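PDB 6TZ0: RNA-dependent RNA Polymerase from Bombyx mori cytoplasmic polyhedrosis virus, which synthesises viral RNA from RNA templates, making plus strands in fully conservative transcription and complementary minus strands in genome replication. Local coordinates for residues 8-13 with 23-28; 28-33 with 785-790; 474-479 with 620-625. All coordinates share one frame; numbering follows the deposited sequence.

Interaction 1. Residues 8-13 with 23-28; sequences YNTIFS and FKEIEH
Thr10 and Phe12, at the start of helix 11-15, lie against Glu25 and Ile26 on one flank of helix 20-35, with CA of Thr10 7.5 Å from CA of Glu25 and CA of Phe12 7.4 Å from CA of Ile26. Glu25 reaches across with CG anti to its backbone N (chi1 -173°) and an extended chain beyond. Its carboxylate meets carbon rather than donors in this contact: OE2 comes within 3.3 Å of Thr10 CG2, and OE1 within 3.5 Å of Ile11 CG1. If ionised, the carboxylate lies near the N-terminal end of helix 11-15, whose dipole may favour it modestly.

Ile26 supplies the apolar half. Its CG1 lies 3.7 Å from Phe12 CB, and its CD1 approaches Phe12 CD2 at 3.7 Å, the two side chains crossing at about a right angle. CD1 also lies 3.8 Å from Thr10 OG1. A branched aliphatic chain suits this place, since its CG1 and CD1 lie against the CB and ring of a residue whose ring also stacks on Phe18 and meets Tyr848 edge-to-face.

Thr10 has two roles: its methyl packs on Glu25, while its hydroxyl accepts weakly from Ser13 N. Ser13 OG in turn donates to Thr10 O at 2.6 Å. The whole has the form of two sequence-adjacent helices joined by a short loop and packed on each other, the first opened by a threonine N-cap.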
ATOM      1  N   TYR A   8     -29.293  11.924  34.876  1.00 52.35           N
ATOM      2  CA  TYR A   8     -29.807  13.243  34.536  1.00 52.35           C
ATOM      3  C   TYR A   8     -30.321  14.004  35.748  1.00 52.35           C
ATOM      4  O   TYR A   8     -30.860  15.101  35.590  1.00 52.35           O
ATOM      5  CB  TYR A   8     -30.900  13.133  33.467  1.00 52.35           C
ATOM      6  CG  TYR A   8     -32.119  12.327  33.847  1.00 52.35           C
ATOM      7  CD1 TYR A   8     -32.136  10.949  33.685  1.00 52.35           C
ATOM      8  CD2 TYR A   8     -33.272  12.947  34.310  1.00 52.35           C
ATOM      9  CE1 TYR A   8     -33.243  10.211  34.014  1.00 52.35           C
ATOM     10  CE2 TYR A   8     -34.385  12.216  34.637  1.00 52.35           C
ATOM     11  CZ  TYR A   8     -34.367  10.848  34.482  1.00 52.35           C
ATOM     12  OH  TYR A   8     -35.478  10.103  34.805  1.00 52.35           O
ATOM     13  N   ASN A   9     -30.145  13.459  36.950  1.00 54.97           N
ATOM     14  CA  ASN A   9     -30.570  14.110  38.178  1.00 54.97           C
ATOM     15  C   ASN A   9     -29.433  14.290  39.170  1.00 54.97           C
ATOM     16  O   ASN A   9     -29.686  14.662  40.320  1.00 54.97           O
ATOM     17  CB  ASN A   9     -31.703  13.320  38.829  1.00 54.97           C
ATOM     18  CG  ASN A   9     -32.982  13.413  38.054  1.00 54.97           C
ATOM     19  OD1 ASN A   9     -33.348  14.483  37.571  1.00 54.97           O
ATOM     20  ND2 ASN A   9     -33.678  12.293  37.921  1.00 54.97           N
ATOM     21  N   THR A  10     -28.196  14.027  38.770  1.00 53.76           N
ATOM     22  CA  THR A  10     -27.074  14.256  39.662  1.00 53.76           C
ATOM     23  C   THR A  10     -26.741  15.740  39.725  1.00 53.76           C
ATOM     24  O   THR A  10     -27.149  16.534  38.874  1.00 53.76           O
ATOM     25  CB  THR A  10     -25.846  13.468  39.212  1.00 53.76           C
ATOM     26  OG1 THR A  10     -25.481  13.863  37.885  1.00 53.76           O
ATOM     27  CG2 THR A  10     -26.141  11.998  39.218  1.00 53.76           C
ATOM     28  N   ILE A  11     -25.992  16.112  40.762  1.00 53.86           N
ATOM     29  CA  ILE A  11     -25.571  17.499  40.908  1.00 53.86           C
ATOM     30  C   ILE A  11     -24.409  17.848  39.987  1.00 53.86           C
ATOM     31  O   ILE A  11     -24.127  19.035  39.785  1.00 53.86           O
ATOM     32  CB  ILE A  11     -25.234  17.792  42.378  1.00 53.86           C
ATOM     33  CG1 ILE A  11     -24.226  16.778  42.904  1.00 53.86           C
ATOM     34  CG2 ILE A  11     -26.489  17.774  43.222  1.00 53.86           C
ATOM     35  CD1 ILE A  11     -23.729  17.084  44.291  1.00 53.86           C
ATOM     36  N   PHE A  12     -23.729  16.854  39.417  1.00 50.88           N
ATOM     37  CA  PHE A  12     -22.775  17.137  38.353  1.00 50.88           C
ATOM     38  C   PHE A  12     -23.474  17.508  37.056  1.00 50.88           C
ATOM     39  O   PHE A  12     -22.962  18.337  36.298  1.00 50.88           O
ATOM     40  CB  PHE A  12     -21.855  15.940  38.130  1.00 50.88           C
ATOM     41  CG  PHE A  12     -21.007  16.053  36.896  1.00 50.88           C
ATOM     42  CD1 PHE A  12     -19.980  16.975  36.830  1.00 50.88           C
ATOM     43  CD2 PHE A  12     -21.240  15.237  35.802  1.00 50.88           C
ATOM     44  CE1 PHE A  12     -19.206  17.089  35.693  1.00 50.88           C
ATOM     45  CE2 PHE A  12     -20.471  15.343  34.664  1.00 50.88           C
ATOM     46  CZ  PHE A  12     -19.452  16.271  34.610  1.00 50.88           C
ATOM     47  N   SER A  13     -24.641  16.923  36.783  1.00 50.22           N
ATOM     48  CA  SER A  13     -25.351  17.220  35.545  1.00 50.22           C
ATOM     49  C   SER A  13     -25.900  18.638  35.515  1.00 50.22           C
ATOM     50  O   SER A  13     -26.204  19.146  34.432  1.00 50.22           O
ATOM     51  CB  SER A  13     -26.495  16.235  35.338  1.00 50.22           C
ATOM     52  OG  SER A  13     -27.513  16.455  36.291  1.00 50.22           O
ATOM     53  N   PHE A  23     -18.345  14.205  42.674  1.00 55.18           N
ATOM     54  CA  PHE A  23     -17.385  13.347  41.990  1.00 55.18           C
ATOM     55  C   PHE A  23     -17.576  11.888  42.387  1.00 55.18           C
ATOM     56  O   PHE A  23     -17.486  10.987  41.541  1.00 55.18           O
ATOM     57  CB  PHE A  23     -15.970  13.830  42.306  1.00 55.18           C
ATOM     58  CG  PHE A  23     -14.890  13.126  41.540  1.00 55.18           C
ATOM     59  CD1 PHE A  23     -14.696  13.389  40.196  1.00 55.18           C
ATOM     60  CD2 PHE A  23     -14.044  12.236  42.171  1.00 55.18           C
ATOM     61  CE1 PHE A  23     -13.701  12.755  39.491  1.00 55.18           C
ATOM     62  CE2 PHE A  23     -13.048  11.599  41.468  1.00 55.18           C
ATOM     63  CZ  PHE A  23     -12.872  11.867  40.129  1.00 55.18           C
ATOM     64  N   LYS A  24     -17.865  11.643  43.669  1.00 58.68           N
ATOM     65  CA  LYS A  24     -18.125  10.291  44.151  1.00 58.68           C
ATOM     66  C   LYS A  24     -19.417   9.731  43.573  1.00 58.68           C
ATOM     67  O   LYS A  24     -19.508   8.530  43.302  1.00 58.68           O
ATOM     68  CB  LYS A  24     -18.178  10.302  45.679  1.00 58.68           C
ATOM     69  CG  LYS A  24     -18.368   8.947  46.330  1.00 58.68           C
ATOM     70  CD  LYS A  24     -18.302   9.062  47.839  1.00 58.68           C
ATOM     71  CE  LYS A  24     -19.533   9.767  48.384  1.00 58.68           C
ATOM     72  NZ  LYS A  24     -20.761   8.947  48.205  1.00 58.68           N
ATOM     73  N   GLU A  25     -20.405  10.594  43.342  1.00 56.52           N
ATOM     74  CA  GLU A  25     -21.681  10.164  42.781  1.00 56.52           C
ATOM     75  C   GLU A  25     -21.531   9.713  41.330  1.00 56.52           C
ATOM     76  O   GLU A  25     -22.076   8.672  40.936  1.00 56.52           O
ATOM     77  CB  GLU A  25     -22.677  11.312  42.896  1.00 56.52           C
ATOM     78  CG  GLU A  25     -24.088  10.978  42.518  1.00 56.52           C
ATOM     79  CD  GLU A  25     -25.018  12.156  42.728  1.00 56.52           C
ATOM     80  OE1 GLU A  25     -24.525  13.248  43.082  1.00 56.52           O
ATOM     81  OE2 GLU A  25     -26.242  11.990  42.561  1.00 56.52           O
ATOM     82  N   ILE A  26     -20.792  10.483  40.527  1.00 56.00           N
ATOM     83  CA  ILE A  26     -20.504  10.101  39.147  1.00 56.00           C
ATOM     84  C   ILE A  26     -19.641   8.851  39.108  1.00 56.00           C
ATOM     85  O   ILE A  26     -19.839   7.973  38.258  1.00 56.00           O
ATOM     86  CB  ILE A  26     -19.847  11.282  38.406  1.00 56.00           C
ATOM     87  CG1 ILE A  26     -20.827  12.440  38.313  1.00 56.00           C
ATOM     88  CG2 ILE A  26     -19.381  10.899  37.010  1.00 56.00           C
ATOM     89  CD1 ILE A  26     -22.078  12.099  37.539  1.00 56.00           C
ATOM     90  N   GLU A  27     -18.701   8.737  40.050  1.00 58.26           N
ATOM     91  CA  GLU A  27     -17.858   7.550  40.149  1.00 58.26           C
ATOM     92  C   GLU A  27     -18.689   6.301  40.429  1.00 58.26           C
ATOM     93  O   GLU A  27     -18.525   5.274  39.759  1.00 58.26           O
ATOM     94  CB  GLU A  27     -16.812   7.782  41.237  1.00 58.26           C
ATOM     95  CG  GLU A  27     -15.763   6.719  41.347  1.00 58.26           C
ATOM     96  CD  GLU A  27     -14.654   7.087  42.307  1.00 58.26           C
ATOM     97  OE1 GLU A  27     -14.741   8.161  42.937  1.00 58.26           O
ATOM     98  OE2 GLU A  27     -13.683   6.308  42.418  1.00 58.26           O
ATOM     99  N   HIS A  28     -19.659   6.416  41.340  1.00 56.53           N
ATOM    100  CA  HIS A  28     -20.548   5.308  41.670  1.00 56.53           C
ATOM    101  C   HIS A  28     -21.450   4.925  40.499  1.00 56.53           C
ATOM    102  O   HIS A  28     -21.597   3.737  40.191  1.00 56.53           O
ATOM    103  CB  HIS A  28     -21.381   5.679  42.895  1.00 56.53           C
ATOM    104  CG  HIS A  28     -22.369   4.632  43.300  1.00 56.53           C
ATOM    105  ND1 HIS A  28     -21.995   3.435  43.870  1.00 56.53           N
ATOM    106  CD2 HIS A  28     -23.722   4.613  43.240  1.00 56.53           C
ATOM    107  CE1 HIS A  28     -23.073   2.718  44.130  1.00 56.53           C
ATOM    108  NE2 HIS A  28     -24.134   3.411  43.759  1.00 56.53           N
TER

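Interaction 2. Residues 28-33 with 785-790; sequences HLTAKL and GAICLR
Thr30 faces Ala786, Ile787 and Arg790 where helix 20-35 packs against the C-terminal end of helix 774-786 and the turn that follows, a buried packing of one helix on the end of another that joins parts of the chain some 750 residues apart. Small residues bring the backbones close: CA of Thr30 is 5.7 Å from CA of Ile787, and Thr30 CG2 rests 3.9 Å from Ala786 CB. One turn along, Leu33 CD1 meets Ile787 CD1 at 3.9 Å, two branched apolar chains that suit a place shielded from water.

Arg790 extends from CG to NE and brings its guanidinium across the Thr30 side chain at about a right angle. Thr30 OG1 lies at the edge of that group, in its plane, but the angle is too poor for a hydrogen bond; OG1 is instead bonded to Ile26 O within its own helix. Ala31 CB sits 4.1 Å above the guanidinium plane, over its centre.

Farther out, the side chain of Ile787 comes about 4 Å from that of Arg147, and that of Arg790 about 5 Å from that of Arg791, both residues seen to bind ATP in this protein. The guanidinium is positioned by a hydrogen bond from Arg790 NE to Leu832 O.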
ATOM      1  N   HIS A  28     -19.659   6.416  41.340  1.00 56.53           N
ATOM      2  CA  HIS A  28     -20.548   5.308  41.670  1.00 56.53           C
ATOM      3  C   HIS A  28     -21.450   4.925  40.499  1.00 56.53           C
ATOM      4  O   HIS A  28     -21.597   3.737  40.191  1.00 56.53           O
ATOM      5  CB  HIS A  28     -21.381   5.679  42.895  1.00 56.53           C
ATOM      6  CG  HIS A  28     -22.369   4.632  43.300  1.00 56.53           C
ATOM      7  ND1 HIS A  28     -21.995   3.435  43.870  1.00 56.53           N
ATOM      8  CD2 HIS A  28     -23.722   4.613  43.240  1.00 56.53           C
ATOM      9  CE1 HIS A  28     -23.073   2.718  44.130  1.00 56.53           C
ATOM     10  NE2 HIS A  28     -24.134   3.411  43.759  1.00 56.53           N
ATOM     11  N   LEU A  29     -22.050   5.908  39.824  1.00 55.29           N
ATOM     12  CA  LEU A  29     -22.987   5.578  38.753  1.00 55.29           C
ATOM     13  C   LEU A  29     -22.286   5.046  37.507  1.00 55.29           C
ATOM     14  O   LEU A  29     -22.783   4.113  36.862  1.00 55.29           O
ATOM     15  CB  LEU A  29     -23.847   6.788  38.415  1.00 55.29           C
ATOM     16  CG  LEU A  29     -24.890   7.070  39.485  1.00 55.29           C
ATOM     17  CD1 LEU A  29     -25.625   8.337  39.168  1.00 55.29           C
ATOM     18  CD2 LEU A  29     -25.855   5.909  39.563  1.00 55.29           C
ATOM     19  N   THR A  30     -21.129   5.606  37.151  1.00 54.68           N
ATOM     20  CA  THR A  30     -20.399   5.069  36.009  1.00 54.68           C
ATOM     21  C   THR A  30     -19.775   3.716  36.326  1.00 54.68           C
ATOM     22  O   THR A  30     -19.636   2.879  35.426  1.00 54.68           O
ATOM     23  CB  THR A  30     -19.340   6.068  35.548  1.00 54.68           C
ATOM     24  OG1 THR A  30     -18.482   6.396  36.644  1.00 54.68           O
ATOM     25  CG2 THR A  30     -19.999   7.330  35.013  1.00 54.68           C
ATOM     26  N   ALA A  31     -19.445   3.454  37.597  1.00 57.01           N
ATOM     27  CA  ALA A  31     -19.044   2.107  37.985  1.00 57.01           C
ATOM     28  C   ALA A  31     -20.205   1.126  37.871  1.00 57.01           C
ATOM     29  O   ALA A  31     -20.017  -0.022  37.446  1.00 57.01           O
ATOM     30  CB  ALA A  31     -18.500   2.123  39.409  1.00 57.01           C
ATOM     31  N   LYS A  32     -21.411   1.566  38.242  1.00 56.36           N
ATOM     32  CA  LYS A  32     -22.582   0.700  38.149  1.00 56.36           C
ATOM     33  C   LYS A  32     -22.937   0.409  36.695  1.00 56.36           C
ATOM     34  O   LYS A  32     -23.419  -0.682  36.372  1.00 56.36           O
ATOM     35  CB  LYS A  32     -23.760   1.343  38.885  1.00 56.36           C
ATOM     36  CG  LYS A  32     -25.014   0.496  38.973  1.00 56.36           C
ATOM     37  CD  LYS A  32     -26.079   1.186  39.812  1.00 56.36           C
ATOM     38  CE  LYS A  32     -27.407   0.443  39.753  1.00 56.36           C
ATOM     39  NZ  LYS A  32     -27.328  -0.908  40.375  1.00 56.36           N
ATOM     40  N   LEU A  33     -22.689   1.364  35.797  1.00 52.65           N
ATOM     41  CA  LEU A  33     -22.889   1.071  34.380  1.00 52.65           C
ATOM     42  C   LEU A  33     -21.768   0.220  33.799  1.00 52.65           C
ATOM     43  O   LEU A  33     -21.998  -0.523  32.842  1.00 52.65           O
ATOM     44  CB  LEU A  33     -23.036   2.355  33.572  1.00 52.65           C
ATOM     45  CG  LEU A  33     -24.349   3.089  33.797  1.00 52.65           C
ATOM     46  CD1 LEU A  33     -24.389   4.346  32.963  1.00 52.65           C
ATOM     47  CD2 LEU A  33     -25.514   2.182  33.465  1.00 52.65           C
ATOM     48  N   GLY A 785     -14.582   7.156  28.548  1.00 51.98           N
ATOM     49  CA  GLY A 785     -13.530   6.716  29.446  1.00 51.98           C
ATOM     50  C   GLY A 785     -14.054   6.222  30.780  1.00 51.98           C
ATOM     51  O   GLY A 785     -13.450   5.348  31.405  1.00 51.98           O
ATOM     52  N   ALA A 786     -15.184   6.766  31.233  1.00 50.81           N
ATOM     53  CA  ALA A 786     -15.753   6.398  32.522  1.00 50.81           C
ATOM     54  C   ALA A 786     -16.539   5.098  32.485  1.00 50.81           C
ATOM     55  O   ALA A 786     -16.691   4.454  33.527  1.00 50.81           O
ATOM     56  CB  ALA A 786     -16.669   7.510  33.030  1.00 50.81           C
ATOM     57  N   ILE A 787     -17.027   4.699  31.318  1.00 50.11           N
ATOM     58  CA  ILE A 787     -17.768   3.449  31.233  1.00 50.11           C
ATOM     59  C   ILE A 787     -17.019   2.342  30.486  1.00 50.11           C
ATOM     60  O   ILE A 787     -16.831   1.248  31.008  1.00 50.11           O
ATOM     61  CB  ILE A 787     -19.150   3.689  30.598  1.00 50.11           C
ATOM     62  CG1 ILE A 787     -20.029   4.486  31.560  1.00 50.11           C
ATOM     63  CG2 ILE A 787     -19.813   2.376  30.228  1.00 50.11           C
ATOM     64  CD1 ILE A 787     -21.157   5.231  30.888  1.00 50.11           C
ATOM     65  N   CYS A 788     -16.582   2.644  29.270  1.00 53.27           N
ATOM     66  CA  CYS A 788     -15.869   1.688  28.421  1.00 53.27           C
ATOM     67  C   CYS A 788     -14.484   1.207  28.861  1.00 53.27           C
ATOM     68  O   CYS A 788     -14.164   0.033  28.712  1.00 53.27           O
ATOM     69  CB  CYS A 788     -15.800   2.211  26.983  1.00 53.27           C
ATOM     70  SG  CYS A 788     -17.421   2.519  26.254  1.00 53.27           S
ATOM     71  N   LEU A 789     -13.662   2.109  29.379  1.00 55.32           N
ATOM     72  CA  LEU A 789     -12.297   1.764  29.779  1.00 55.32           C
ATOM     73  C   LEU A 789     -12.060   1.557  31.278  1.00 55.32           C
ATOM     74  O   LEU A 789     -10.916   1.483  31.714  1.00 55.32           O
ATOM     75  CB  LEU A 789     -11.318   2.815  29.250  1.00 55.32           C
ATOM     76  CG  LEU A 789     -11.424   3.187  27.771  1.00 55.32           C
ATOM     77  CD1 LEU A 789     -10.566   4.405  27.475  1.00 55.32           C
ATOM     78  CD2 LEU A 789     -11.008   2.025  26.886  1.00 55.32           C
ATOM     79  N   ARG A 790     -13.125   1.471  32.062  1.00 59.17           N
ATOM     80  CA  ARG A 790     -12.993   1.341  33.514  1.00 59.17           C
ATOM     81  C   ARG A 790     -12.837  -0.049  34.153  1.00 59.17           C
ATOM     82  O   ARG A 790     -12.653  -0.138  35.364  1.00 59.17           O
ATOM     83  CB  ARG A 790     -14.143   2.087  34.192  1.00 59.17           C
ATOM     84  CG  ARG A 790     -13.881   2.425  35.645  1.00 59.17           C
ATOM     85  CD  ARG A 790     -14.841   3.491  36.129  1.00 59.17           C
ATOM     86  NE  ARG A 790     -14.649   3.783  37.542  1.00 59.17           N
ATOM     87  CZ  ARG A 790     -15.378   4.657  38.222  1.00 59.17           C
ATOM     88  NH1 ARG A 790     -16.344   5.325  37.612  1.00 59.17           N
ATOM     89  NH2 ARG A 790     -15.140   4.863  39.507  1.00 59.17           N
TER

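Interaction 3. Residues 474-479 with 620-625; sequences IKLVER and TSYESE
Ser621 N donates to Ile474 O at 2.7 Å in an almost straight bond (178° at the hydrogen), with the N nearly in line with the C=O. It is the one hydrogen bond between these parallel strands; the same oxygen also receives a CA-H...O contact from Thr620 CA at 3.4 Å. Beyond it the strands splay, their axes at 59°, and Leu476 N stays 3.6 Å from Ser621 O without bonding to it.

The outer strands satisfy other groups: through the backbone, Lys475 pairs with Gly491, Val477 with Ile489, and Tyr622 with Val630. Ser621 OG accepts from Gln629 NE2, a small polar side chain suited to this buried place. Toward the solvent-exposed Glu623, Lys475 NZ and Glu623 OE1 have opposite charges but remain 4.3 Å apart, beyond a salt bridge.

Side chains make the contact where the strands diverge. Leu476, CG anti to its backbone N (chi1 -169°), splits its methyls: CD1 lies 3.3 Å from Thr620 OG1, and CD2 lies 3.9 Å from Tyr622 CD1, with the leucine crossing the tyrosine at about a right angle. Both Leu476 and Tyr622 also touch helix 349-356.

This parallel pair is the centre of a four-stranded mixed sheet in the polymerase domain. Strands 474-477 and 489-491 flank Arg485, seen to bind UTP, consistent with the motif F hairpin of the fingers in viral RNA polymerases.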
ATOM      1  N   ILE A 474       0.040 -13.826  -6.844  1.00 39.23           N
ATOM      2  CA  ILE A 474      -0.037 -12.550  -6.143  1.00 39.23           C
ATOM      3  C   ILE A 474      -1.208 -12.612  -5.173  1.00 39.23           C
ATOM      4  O   ILE A 474      -2.347 -12.864  -5.578  1.00 39.23           O
ATOM      5  CB  ILE A 474      -0.183 -11.378  -7.125  1.00 39.23           C
ATOM      6  CG1 ILE A 474       1.064 -11.264  -8.001  1.00 39.23           C
ATOM      7  CG2 ILE A 474      -0.429 -10.087  -6.375  1.00 39.23           C
ATOM      8  CD1 ILE A 474       0.924 -10.297  -9.139  1.00 39.23           C
ATOM      9  N   LYS A 475      -0.930 -12.382  -3.895  1.00 44.29           N
ATOM     10  CA  LYS A 475      -1.927 -12.584  -2.858  1.00 44.29           C
ATOM     11  C   LYS A 475      -2.883 -11.400  -2.780  1.00 44.29           C
ATOM     12  O   LYS A 475      -2.586 -10.294  -3.230  1.00 44.29           O
ATOM     13  CB  LYS A 475      -1.252 -12.797  -1.506  1.00 44.29           C
ATOM     14  CG  LYS A 475      -0.300 -13.972  -1.484  1.00 44.29           C
ATOM     15  CD  LYS A 475      -1.016 -15.275  -1.754  1.00 44.29           C
ATOM     16  CE  LYS A 475      -1.872 -15.679  -0.571  1.00 44.29           C
ATOM     17  NZ  LYS A 475      -2.523 -16.999  -0.788  1.00 44.29           N
ATOM     18  N   LEU A 476      -4.046 -11.651  -2.193  1.00 45.81           N
ATOM     19  CA  LEU A 476      -5.092 -10.654  -2.033  1.00 45.81           C
ATOM     20  C   LEU A 476      -5.437 -10.535  -0.555  1.00 45.81           C
ATOM     21  O   LEU A 476      -5.596 -11.545   0.136  1.00 45.81           O
ATOM     22  CB  LEU A 476      -6.328 -11.042  -2.852  1.00 45.81           C
ATOM     23  CG  LEU A 476      -7.481 -10.067  -3.084  1.00 45.81           C
ATOM     24  CD1 LEU A 476      -8.089 -10.359  -4.433  1.00 45.81           C
ATOM     25  CD2 LEU A 476      -8.559 -10.179  -2.019  1.00 45.81           C
ATOM     26  N   VAL A 477      -5.554  -9.305  -0.071  1.00 51.45           N
ATOM     27  CA  VAL A 477      -5.946  -9.050   1.310  1.00 51.45           C
ATOM     28  C   VAL A 477      -6.862  -7.831   1.330  1.00 51.45           C
ATOM     29  O   VAL A 477      -6.647  -6.858   0.603  1.00 51.45           O
ATOM     30  CB  VAL A 477      -4.704  -8.906   2.228  1.00 51.45           C
ATOM     31  CG1 VAL A 477      -3.771  -7.796   1.763  1.00 51.45           C
ATOM     32  CG2 VAL A 477      -5.104  -8.703   3.684  1.00 51.45           C
ATOM     33  N   GLU A 478      -7.927  -7.910   2.116  1.00 55.56           N
ATOM     34  CA  GLU A 478      -8.984  -6.919   2.047  1.00 55.56           C
ATOM     35  C   GLU A 478      -8.722  -5.769   3.021  1.00 55.56           C
ATOM     36  O   GLU A 478      -7.726  -5.747   3.746  1.00 55.56           O
ATOM     37  CB  GLU A 478     -10.329  -7.607   2.270  1.00 55.56           C
ATOM     38  CG  GLU A 478     -10.418  -8.434   3.536  1.00 55.56           C
ATOM     39  CD  GLU A 478     -10.880  -7.616   4.706  1.00 55.56           C
ATOM     40  OE1 GLU A 478     -11.443  -6.540   4.448  1.00 55.56           O
ATOM     41  OE2 GLU A 478     -10.681  -8.034   5.868  1.00 55.56           O
ATOM     42  N   ARG A 479      -9.631  -4.797   3.036  1.00 57.35           N
ATOM     43  CA  ARG A 479      -9.452  -3.567   3.795  1.00 57.35           C
ATOM     44  C   ARG A 479     -10.811  -3.121   4.330  1.00 57.35           C
ATOM     45  O   ARG A 479     -11.858  -3.567   3.863  1.00 57.35           O
ATOM     46  CB  ARG A 479      -8.798  -2.487   2.907  1.00 57.35           C
ATOM     47  CG  ARG A 479      -8.310  -1.229   3.608  1.00 57.35           C
ATOM     48  CD  ARG A 479      -7.629  -0.256   2.670  1.00 57.35           C
ATOM     49  NE  ARG A 479      -7.333   1.001   3.352  1.00 57.35           N
ATOM     50  CZ  ARG A 479      -6.249   1.216   4.089  1.00 57.35           C
ATOM     51  NH1 ARG A 479      -5.347   0.256   4.247  1.00 57.35           N
ATOM     52  NH2 ARG A 479      -6.065   2.391   4.674  1.00 57.35           N
ATOM     53  N   THR A 620      -4.497 -10.958  -9.234  1.00 39.69           N
ATOM     54  CA  THR A 620      -4.414 -11.418  -7.863  1.00 39.69           C
ATOM     55  C   THR A 620      -5.206 -12.701  -7.682  1.00 39.69           C
ATOM     56  O   THR A 620      -6.246 -12.912  -8.309  1.00 39.69           O
ATOM     57  CB  THR A 620      -4.942 -10.352  -6.909  1.00 39.69           C
ATOM     58  OG1 THR A 620      -6.303 -10.065  -7.239  1.00 39.69           O
ATOM     59  CG2 THR A 620      -4.132  -9.093  -7.038  1.00 39.69           C
ATOM     60  N   SER A 621      -4.700 -13.560  -6.808  1.00 41.18           N
ATOM     61  CA  SER A 621      -5.333 -14.831  -6.497  1.00 41.18           C
ATOM     62  C   SER A 621      -5.785 -14.801  -5.047  1.00 41.18           C
ATOM     63  O   SER A 621      -4.980 -14.539  -4.150  1.00 41.18           O
ATOM     64  CB  SER A 621      -4.370 -15.990  -6.745  1.00 41.18           C
ATOM     65  OG  SER A 621      -4.974 -17.219  -6.409  1.00 41.18           O
ATOM     66  N   TYR A 622      -7.066 -15.053  -4.820  1.00 42.03           N
ATOM     67  CA  TYR A 622      -7.621 -15.132  -3.478  1.00 42.03           C
ATOM     68  C   TYR A 622      -7.998 -16.571  -3.163  1.00 42.03           C
ATOM     69  O   TYR A 622      -8.568 -17.267  -4.008  1.00 42.03           O
ATOM     70  CB  TYR A 622      -8.835 -14.218  -3.317  1.00 42.03           C
ATOM     71  CG  TYR A 622      -9.468 -14.360  -1.961  1.00 42.03           C
ATOM     72  CD1 TYR A 622      -8.814 -13.919  -0.820  1.00 42.03           C
ATOM     73  CD2 TYR A 622     -10.718 -14.944  -1.818  1.00 42.03           C
ATOM     74  CE1 TYR A 622      -9.384 -14.060   0.425  1.00 42.03           C
ATOM     75  CE2 TYR A 622     -11.295 -15.087  -0.583  1.00 42.03           C
ATOM     76  CZ  TYR A 622     -10.620 -14.655   0.537  1.00 42.03           C
ATOM     77  OH  TYR A 622     -11.202 -14.786   1.775  1.00 42.03           O
ATOM     78  N   GLU A 623      -7.672 -17.011  -1.951  1.00 44.30           N
ATOM     79  CA  GLU A 623      -7.987 -18.360  -1.495  1.00 44.30           C
ATOM     80  C   GLU A 623      -9.269 -18.310  -0.676  1.00 44.30           C
ATOM     81  O   GLU A 623      -9.268 -17.831   0.462  1.00 44.30           O
ATOM     82  CB  GLU A 623      -6.839 -18.932  -0.672  1.00 44.30           C
ATOM     83  CG  GLU A 623      -7.094 -20.335  -0.177  1.00 44.30           C
ATOM     84  CD  GLU A 623      -5.930 -20.892   0.609  1.00 44.30           C
ATOM     85  OE1 GLU A 623      -4.934 -20.162   0.794  1.00 44.30           O
ATOM     86  OE2 GLU A 623      -6.007 -22.062   1.037  1.00 44.30           O
ATOM     87  N   SER A 624     -10.355 -18.817  -1.243  1.00 42.26           N
ATOM     88  CA  SER A 624     -11.660 -18.726  -0.614  1.00 42.26           C
ATOM     89  C   SER A 624     -12.041 -20.033   0.064  1.00 42.26           C
ATOM     90  O   SER A 624     -11.657 -21.119  -0.373  1.00 42.26           O
ATOM     91  CB  SER A 624     -12.724 -18.350  -1.639  1.00 42.26           C
ATOM     92  OG  SER A 624     -12.861 -19.365  -2.605  1.00 42.26           O
ATOM     93  N   GLU A 625     -12.803 -19.913   1.150  1.00 43.93           N
ATOM     94  CA  GLU A 625     -13.339 -21.092   1.815  1.00 43.93           C
ATOM     95  C   GLU A 625     -14.506 -21.697   1.051  1.00 43.93           C
ATOM     96  O   GLU A 625     -14.739 -22.905   1.143  1.00 43.93           O
ATOM     97  CB  GLU A 625     -13.769 -20.743   3.236  1.00 43.93           C
ATOM     98  CG  GLU A 625     -12.617 -20.485   4.178  1.00 43.93           C
ATOM     99  CD  GLU A 625     -13.079 -20.093   5.562  1.00 43.93           C
ATOM    100  OE1 GLU A 625     -14.293 -19.865   5.739  1.00 43.93           O
ATOM    101  OE2 GLU A 625     -12.233 -20.018   6.476  1.00 43.93           O
TER

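Interactions 1 and 2 use successive turns of helix 20-35 and share His28; their centres are 12 Å apart. Both are buried, without hydrogen bonds across them, and they meet where Thr10 packs on Leu29 and where Glu27 forms a long, weak ion pair with Arg790. Interaction 1 is local in sequence, whereas interaction 2 ties helix 20-35 to a distant part of the chain beside an ATP site. Interaction 3 stands apart, its centre about 41 Å from that of interaction 2, and is only partly buried. There a backbone bond joins two strands inside the polymerase domain, while the helical contacts depend on side chains.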